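Local coordinates for protein Pbp related beta-lactamase (Pyrococcus abyssi, PDB 2QMI) that probably cleaves peptide bonds as a self-compartmentalizing serine peptidase of the penicillin-binding protein and beta-lactamase family, assembled into an octamer, at residues Ser23-Lys28 and Ser239-Leu244; Ile60-Thr65 and Val300-Ser305; Ala245-Met250 and Gly311-Ile316. All coordinates share one frame; numbering follows the deposited sequence.

Contact 1 (Ser23-Lys28 and Ser239-Leu244)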
# COMPACT_ATOMS: atom_id res chain seq x y z
N SER A 23 -4.69 -8.11 41.34
CA SER A 23 -4.65 -8.61 42.71
C SER A 23 -5.36 -7.62 43.61
O SER A 23 -5.33 -6.41 43.36
CB SER A 23 -3.20 -8.78 43.18
OG SER A 23 -2.65 -9.98 42.67
N ILE A 24 -6.01 -8.12 44.66
CA ILE A 24 -6.72 -7.25 45.59
C ILE A 24 -6.78 -7.84 47.00
O ILE A 24 -6.93 -9.05 47.18
CB ILE A 24 -8.18 -6.99 45.10
CG1 ILE A 24 -8.91 -6.06 46.07
CG2 ILE A 24 -8.92 -8.31 44.96
CD1 ILE A 24 -10.33 -5.69 45.63
N SER A 25 -6.64 -6.98 48.00
CA SER A 25 -6.72 -7.42 49.39
C SER A 25 -7.67 -6.46 50.10
O SER A 25 -7.71 -5.27 49.77
CB SER A 25 -5.34 -7.43 50.06
OG SER A 25 -4.77 -6.14 50.08
N ILE A 26 -8.46 -6.98 51.03
CA ILE A 26 -9.41 -6.14 51.77
C ILE A 26 -9.20 -6.22 53.27
O ILE A 26 -9.03 -7.30 53.83
CB ILE A 26 -10.87 -6.55 51.49
CG1 ILE A 26 -11.14 -6.60 49.99
CG2 ILE A 26 -11.83 -5.55 52.13
CD1 ILE A 26 -12.58 -6.94 49.65
N ILE A 27 -9.22 -5.05 53.92
CA ILE A 27 -9.03 -4.96 55.36
C ILE A 27 -10.30 -4.51 56.06
O ILE A 27 -10.84 -3.44 55.76
CB ILE A 27 -7.95 -3.93 55.73
CG1 ILE A 27 -6.71 -4.11 54.87
CG2 ILE A 27 -7.59 -4.08 57.20
CD1 ILE A 27 -5.66 -3.06 55.11
N LYS A 28 -10.76 -5.33 57.00
CA LYS A 28 -11.94 -5.04 57.81
C LYS A 28 -11.36 -4.87 59.21
O LYS A 28 -10.98 -5.85 59.85
CB LYS A 28 -12.91 -6.22 57.80
CG LYS A 28 -14.24 -5.98 58.50
CD LYS A 28 -15.28 -5.45 57.53
CE LYS A 28 -16.68 -5.50 58.12
NZ LYS A 28 -16.80 -4.71 59.39
N SER A 239 5.65 -4.06 45.09
CA SER A 239 5.15 -4.77 46.26
C SER A 239 3.98 -5.66 45.87
O SER A 239 3.72 -5.86 44.68
CB SER A 239 4.72 -3.75 47.33
OG SER A 239 4.39 -4.36 48.57
N SER A 240 3.29 -6.20 46.87
CA SER A 240 2.13 -7.06 46.66
C SER A 240 0.98 -6.46 47.46
O SER A 240 1.21 -5.58 48.29
CB SER A 240 2.41 -8.48 47.15
OG SER A 240 2.36 -8.55 48.57
N VAL A 241 -0.24 -6.93 47.21
CA VAL A 241 -1.40 -6.40 47.93
C VAL A 241 -1.42 -6.84 49.39
O VAL A 241 -2.00 -6.17 50.24
CB VAL A 241 -2.75 -6.81 47.27
CG1 VAL A 241 -2.80 -6.30 45.83
CG2 VAL A 241 -2.94 -8.31 47.32
N LEU A 242 -0.78 -7.97 49.69
CA LEU A 242 -0.72 -8.44 51.07
C LEU A 242 0.18 -7.52 51.89
O LEU A 242 -0.14 -7.18 53.03
CB LEU A 242 -0.20 -9.88 51.14
CG LEU A 242 -1.24 -10.95 50.83
CD1 LEU A 242 -0.60 -12.32 50.92
CD2 LEU A 242 -2.40 -10.84 51.81
N ASP A 243 1.31 -7.12 51.31
CA ASP A 243 2.25 -6.24 51.99
C ASP A 243 1.61 -4.86 52.18
O ASP A 243 1.75 -4.24 53.23
CB ASP A 243 3.55 -6.12 51.18
CG ASP A 243 4.59 -7.16 51.59
OD1 ASP A 243 4.20 -8.28 51.98
OD2 ASP A 243 5.81 -6.86 51.51
N LEU A 244 0.91 -4.38 51.15
CA LEU A 244 0.25 -3.08 51.24
C LEU A 244 -0.88 -3.12 52.26
O LEU A 244 -1.29 -2.07 52.79
CB LEU A 244 -0.28 -2.65 49.87
CG LEU A 244 0.81 -2.44 48.82
CD1 LEU A 244 0.17 -2.14 47.46
CD2 LEU A 244 1.73 -1.31 49.26
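S25 and V241 meet where strand 21-28 reaches the first turn of helix 241-252, and a single hydrogen bond marks the spot: S25 OG donates to V241 O over 2.8 Å. The donor stands well above the carbonyl plane, 57° out of it, with a C=O...donor angle of 116°. The first torsion of S25 (chi1 61°) sets OG between its own backbone N and carbonyl carbon, from where it reaches the helix.

Around this bond the valine supplies methyl packing. V241 CG2 lies 3.7 Å from S25 CB, while V241 CG1 turns to the preceding strand residue on the same face, 3.5 Å from S23 O and 3.7 Å from S23 CB. The two branches thus share the strand between them, CG1 over S23 and CG2 over S25, whereas I24 points its side chain to the far side of the sheet, against V323, V325 and F38.

The next shell orders the helix start and the strand. On the helix, S240 is the N-cap residue: its OG accepts from D243 N at 3.3 Å, and D243 OD2 is tied in turn to S197 and to R196 N. On the strand, S23 OG bonds to T50 O and Y55 OH, and S25 is held in the sheet by backbone bonds to A324 of strand 321-327.

Chemically, the join is a small apolar patch edged by buried serine hydroxyls. S23 OG is satisfied elsewhere; S25 OG is the one bonded to a carbonyl of the first helical turn, which links helix to sheet without any charged group taking part.

Contact 2 (Ile60-Thr65 and Val300-Ser305); sequences ITKSFT and VGHSGS
I60 sets CG1 against the backbone of H302-G304, where the start of helix 61-74 meets strand 297-305 in a penicillin-binding-protein-like fold. The local sequence fits the SxxK pattern of that family: S59 and K62 would be its serine and lysine, Y160 and N162 the (S/Y)xN element, and H302-G304 would occupy the place of the K(T/S)G motif. The site is therefore probably the catalytic cleft.

The close part of the contact belongs to I60. With CG1 beside its own backbone N (chi1 -62°), the branch runs over the strand, and CG1 comes to 3.5 Å from H302 O and 4.0 Å from G304 N. Glycine, having no side chain, allows the two chains to draw together here, with the CA atoms of I60 and G304 5.2 Å apart. I60 also touches I313 of the neighbouring strand 310-316.

Toward the cleft the fit is looser. K62 CD lies 4.3 Å from H302 NE2, oblique to the imidazole ring, and the tip of the lysine goes elsewhere: NZ bonds to S59 OG, Y160 OH, N162 OD1 and D234 O. H302 NE2 is taken by Y284 OH. Farther along the strand, S303 turns its side chain away from the helix and S305 is exposed.

No hydrogen bond crosses between the segments; each is braced internally. S63 OG donates to I60 O at 2.8 Å, nearly along the C=O axis. In the strand, H302 ND1 donates to S303 O at 2.6 Å, the acceptor lying in the ring plane and offering a lone pair.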
# COMPACT_ATOMS: atom_id res chain seq x y z
N ILE A 60 2.14 5.34 44.52
CA ILE A 60 1.69 4.96 45.86
C ILE A 60 2.94 5.02 46.73
O ILE A 60 2.86 5.07 47.96
CB ILE A 60 1.08 3.54 45.88
CG1 ILE A 60 -0.16 3.52 44.98
CG2 ILE A 60 0.68 3.16 47.31
CD1 ILE A 60 -0.84 2.16 44.89
N THR A 61 4.09 5.05 46.07
CA THR A 61 5.38 5.15 46.75
C THR A 61 5.44 6.51 47.45
O THR A 61 6.07 6.64 48.49
CB THR A 61 6.57 5.06 45.74
OG1 THR A 61 6.53 3.82 45.03
CG2 THR A 61 7.90 5.17 46.48
N LYS A 62 4.79 7.52 46.87
CA LYS A 62 4.80 8.86 47.46
C LYS A 62 4.38 8.89 48.93
O LYS A 62 4.96 9.64 49.72
CB LYS A 62 3.92 9.82 46.65
CG LYS A 62 4.55 10.26 45.31
CD LYS A 62 3.71 11.35 44.64
CE LYS A 62 4.31 11.81 43.31
NZ LYS A 62 4.37 10.72 42.29
N SER A 63 3.39 8.08 49.31
CA SER A 63 2.97 8.06 50.71
C SER A 63 4.14 7.63 51.61
O SER A 63 4.33 8.16 52.71
CB SER A 63 1.75 7.15 50.92
OG SER A 63 1.99 5.80 50.56
N PHE A 64 4.94 6.68 51.13
CA PHE A 64 6.10 6.20 51.88
C PHE A 64 7.10 7.34 52.07
O PHE A 64 7.58 7.58 53.16
CB PHE A 64 6.76 5.05 51.13
CG PHE A 64 5.97 3.78 51.15
CD1 PHE A 64 6.32 2.74 52.01
CD2 PHE A 64 4.88 3.62 50.31
CE1 PHE A 64 5.60 1.56 52.03
CE2 PHE A 64 4.14 2.44 50.33
CZ PHE A 64 4.51 1.40 51.19
N THR A 65 7.40 8.05 50.98
CA THR A 65 8.32 9.17 51.03
C THR A 65 7.84 10.20 52.05
O THR A 65 8.64 10.76 52.80
CB THR A 65 8.45 9.84 49.66
OG1 THR A 65 9.06 8.94 48.73
CG2 THR A 65 9.30 11.11 49.76
N VAL A 300 -9.28 8.21 52.08
CA VAL A 300 -7.88 8.58 51.94
C VAL A 300 -7.22 7.53 51.06
O VAL A 300 -7.34 6.33 51.32
CB VAL A 300 -7.16 8.64 53.31
CG1 VAL A 300 -5.70 9.00 53.11
CG2 VAL A 300 -7.83 9.68 54.20
N GLY A 301 -6.55 7.97 50.01
CA GLY A 301 -5.90 7.03 49.11
C GLY A 301 -5.02 7.71 48.08
O GLY A 301 -4.89 8.94 48.08
N HIS A 302 -4.42 6.92 47.20
CA HIS A 302 -3.55 7.44 46.16
C HIS A 302 -3.38 6.35 45.11
O HIS A 302 -3.25 5.16 45.45
CB HIS A 302 -2.19 7.82 46.74
CG HIS A 302 -1.45 8.84 45.93
ND1 HIS A 302 -0.98 8.59 44.66
CD2 HIS A 302 -1.16 10.14 46.18
CE1 HIS A 302 -0.44 9.68 44.16
NE2 HIS A 302 -0.53 10.64 45.07
N SER A 303 -3.41 6.76 43.85
CA SER A 303 -3.25 5.84 42.74
C SER A 303 -1.80 5.90 42.30
O SER A 303 -1.04 6.77 42.75
CB SER A 303 -4.14 6.26 41.57
OG SER A 303 -3.88 7.60 41.21
N GLY A 304 -1.42 4.96 41.44
CA GLY A 304 -0.07 4.92 40.93
C GLY A 304 0.01 4.31 39.55
O GLY A 304 -0.75 3.40 39.21
N SER A 305 0.92 4.82 38.73
CA SER A 305 1.07 4.29 37.39
C SER A 305 2.48 4.47 36.83
O SER A 305 3.06 5.54 36.93
CB SER A 305 0.08 4.95 36.43
OG SER A 305 0.34 4.54 35.11

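Contact 3 (Ala245-Met250 and Gly311-Ile316)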
# COMPACT_ATOMS: atom_id res chain seq x y z
N ALA A 245 -1.40 -4.31 52.54
CA ALA A 245 -2.46 -4.45 53.54
C ALA A 245 -1.85 -4.14 54.91
O ALA A 245 -2.42 -3.40 55.70
CB ALA A 245 -3.03 -5.86 53.52
N LYS A 246 -0.68 -4.72 55.18
CA LYS A 246 0.02 -4.49 56.43
C LYS A 246 0.30 -3.00 56.54
O LYS A 246 0.23 -2.42 57.62
CB LYS A 246 1.35 -5.25 56.45
CG LYS A 246 1.22 -6.76 56.42
CD LYS A 246 2.59 -7.41 56.29
CE LYS A 246 2.47 -8.91 56.29
NZ LYS A 246 3.79 -9.55 56.03
N TYR A 247 0.62 -2.40 55.40
CA TYR A 247 0.93 -0.98 55.31
C TYR A 247 -0.31 -0.14 55.63
O TYR A 247 -0.23 0.84 56.37
CB TYR A 247 1.45 -0.65 53.91
CG TYR A 247 1.84 0.79 53.70
CD1 TYR A 247 2.83 1.39 54.49
CD2 TYR A 247 1.23 1.57 52.71
CE1 TYR A 247 3.20 2.71 54.29
CE2 TYR A 247 1.59 2.89 52.51
CZ TYR A 247 2.58 3.46 53.30
OH TYR A 247 2.93 4.77 53.10
N LEU A 248 -1.44 -0.52 55.05
CA LEU A 248 -2.70 0.19 55.29
C LEU A 248 -3.10 0.05 56.76
O LEU A 248 -3.58 1.00 57.37
CB LEU A 248 -3.80 -0.36 54.38
CG LEU A 248 -3.76 0.19 52.95
CD1 LEU A 248 -4.61 -0.66 52.01
CD2 LEU A 248 -4.26 1.62 52.98
N LYS A 249 -2.87 -1.14 57.31
CA LYS A 249 -3.20 -1.45 58.71
C LYS A 249 -2.65 -0.39 59.66
O LYS A 249 -3.31 0.04 60.60
CB LYS A 249 -2.65 -2.84 59.06
CG LYS A 249 -2.93 -3.34 60.47
CD LYS A 249 -2.39 -4.77 60.65
CE LYS A 249 -2.67 -5.33 62.06
NZ LYS A 249 -4.13 -5.30 62.42
N MET A 250 -1.42 0.05 59.39
CA MET A 250 -0.78 1.06 60.22
C MET A 250 -1.59 2.35 60.27
O MET A 250 -1.86 2.88 61.35
CB MET A 250 0.63 1.36 59.69
CG MET A 250 1.42 2.25 60.62
SD MET A 250 2.61 3.28 59.76
CE MET A 250 1.51 4.55 59.11
N GLY A 311 -1.79 0.88 40.12
CA GLY A 311 -2.31 0.44 41.40
C GLY A 311 -3.05 1.52 42.17
O GLY A 311 -3.12 2.67 41.74
N TYR A 312 -3.62 1.13 43.30
CA TYR A 312 -4.35 2.05 44.16
C TYR A 312 -4.52 1.46 45.55
O TYR A 312 -4.69 0.25 45.72
CB TYR A 312 -5.74 2.32 43.58
CG TYR A 312 -6.52 3.37 44.34
CD1 TYR A 312 -6.28 4.73 44.14
CD2 TYR A 312 -7.48 3.00 45.29
CE1 TYR A 312 -6.98 5.70 44.85
CE2 TYR A 312 -8.18 3.96 46.01
CZ TYR A 312 -7.93 5.31 45.78
OH TYR A 312 -8.63 6.27 46.48
N ILE A 313 -4.45 2.32 46.56
CA ILE A 313 -4.65 1.91 47.94
C ILE A 313 -5.55 2.98 48.52
O ILE A 313 -5.46 4.14 48.12
CB ILE A 313 -3.33 1.84 48.78
CG1 ILE A 313 -2.73 3.24 48.95
CG2 ILE A 313 -2.33 0.87 48.14
CD1 ILE A 313 -1.60 3.29 49.96
N GLY A 314 -6.43 2.58 49.42
CA GLY A 314 -7.34 3.53 50.03
C GLY A 314 -7.90 2.95 51.32
O GLY A 314 -7.97 1.73 51.48
N TYR A 315 -8.29 3.82 52.23
CA TYR A 315 -8.85 3.38 53.50
C TYR A 315 -9.75 4.45 54.10
O TYR A 315 -9.64 5.64 53.78
CB TYR A 315 -7.72 3.04 54.49
CG TYR A 315 -6.81 4.21 54.85
CD1 TYR A 315 -5.87 4.71 53.94
CD2 TYR A 315 -6.91 4.83 56.09
CE1 TYR A 315 -5.05 5.80 54.26
CE2 TYR A 315 -6.11 5.92 56.42
CZ TYR A 315 -5.18 6.40 55.50
OH TYR A 315 -4.41 7.49 55.84
N ILE A 316 -10.66 4.02 54.96
CA ILE A 316 -11.58 4.93 55.62
C ILE A 316 -11.45 4.65 57.11
O ILE A 316 -12.12 3.77 57.65
CB ILE A 316 -13.03 4.68 55.13
CG1 ILE A 316 -13.09 4.91 53.62
CG2 ILE A 316 -14.01 5.60 55.87
CD1 ILE A 316 -14.46 4.70 52.99
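Y247 OH is gripped by two hydroxyls, S63 OG and Y251 OH, and this anchors the ring that helix 241-252 sets against I313 of strand 310-316. The ring is wedged among aromatics, stacked with F64 and edge-to-face with Y251. With CG anti to the backbone N (chi1 -178°), the ring is carried off the helix to where its CE2 meets I313. The strand meets only the rim: I313 CD1 lies near the ring plane, 4.1 Å from Y247 CE2, and the two side chains cross at about a right angle.

One residue on, L248 carries most of the contact. Its CD2 rests 3.6 Å from Y315 CD1, approaching that ring obliquely, and 4.0 Å from G314 O. The other branch, CD1, leans back toward I313, 4.3 Å from its CB. L248 thus sits in the dip between I313 and Y315, whose side chains rise from the same face of the strand, while the residue separating them, G314, presents backbone alone. L248 also touches I27 of strand 21-28.

The axes of segments 245-250 and 311-316 approach to 9.3 Å and run at 33° to each other, in roughly the same direction, and L248 and Y315 are the residues whose CA atoms come nearest, at 7.2 Å.

Y315 finds its polar partner away from the helix, its OH bonding to E268 OE2. No hydrogen bond crosses the interface, so the helix is held to the sheet here by apolar contact, with the two tyrosine hydroxyls satisfied beyond it.

All three contacts lie on one antiparallel sheet of the beta-lactamase-like part of the chain. Contacts 1 and 3 share helix 241-252, their centres 7 Å apart; they touch where I27 and S25 pack on A245 and where L244 meets I313. Contact 2 is centred 10 Å from contact 3 and 14 Å from contact 1, and joins helix 61-74 to strand 297-305, the sheet neighbour of strand 310-316. Along the chain contact 1 closes before contact 3 opens, whereas the segments of contact 2 alternate with those of each. Distant parts of the sequence thereby converge on one sheet, placing the probable catalytic cleft of contact 2 beside the core formed with helix 241-252.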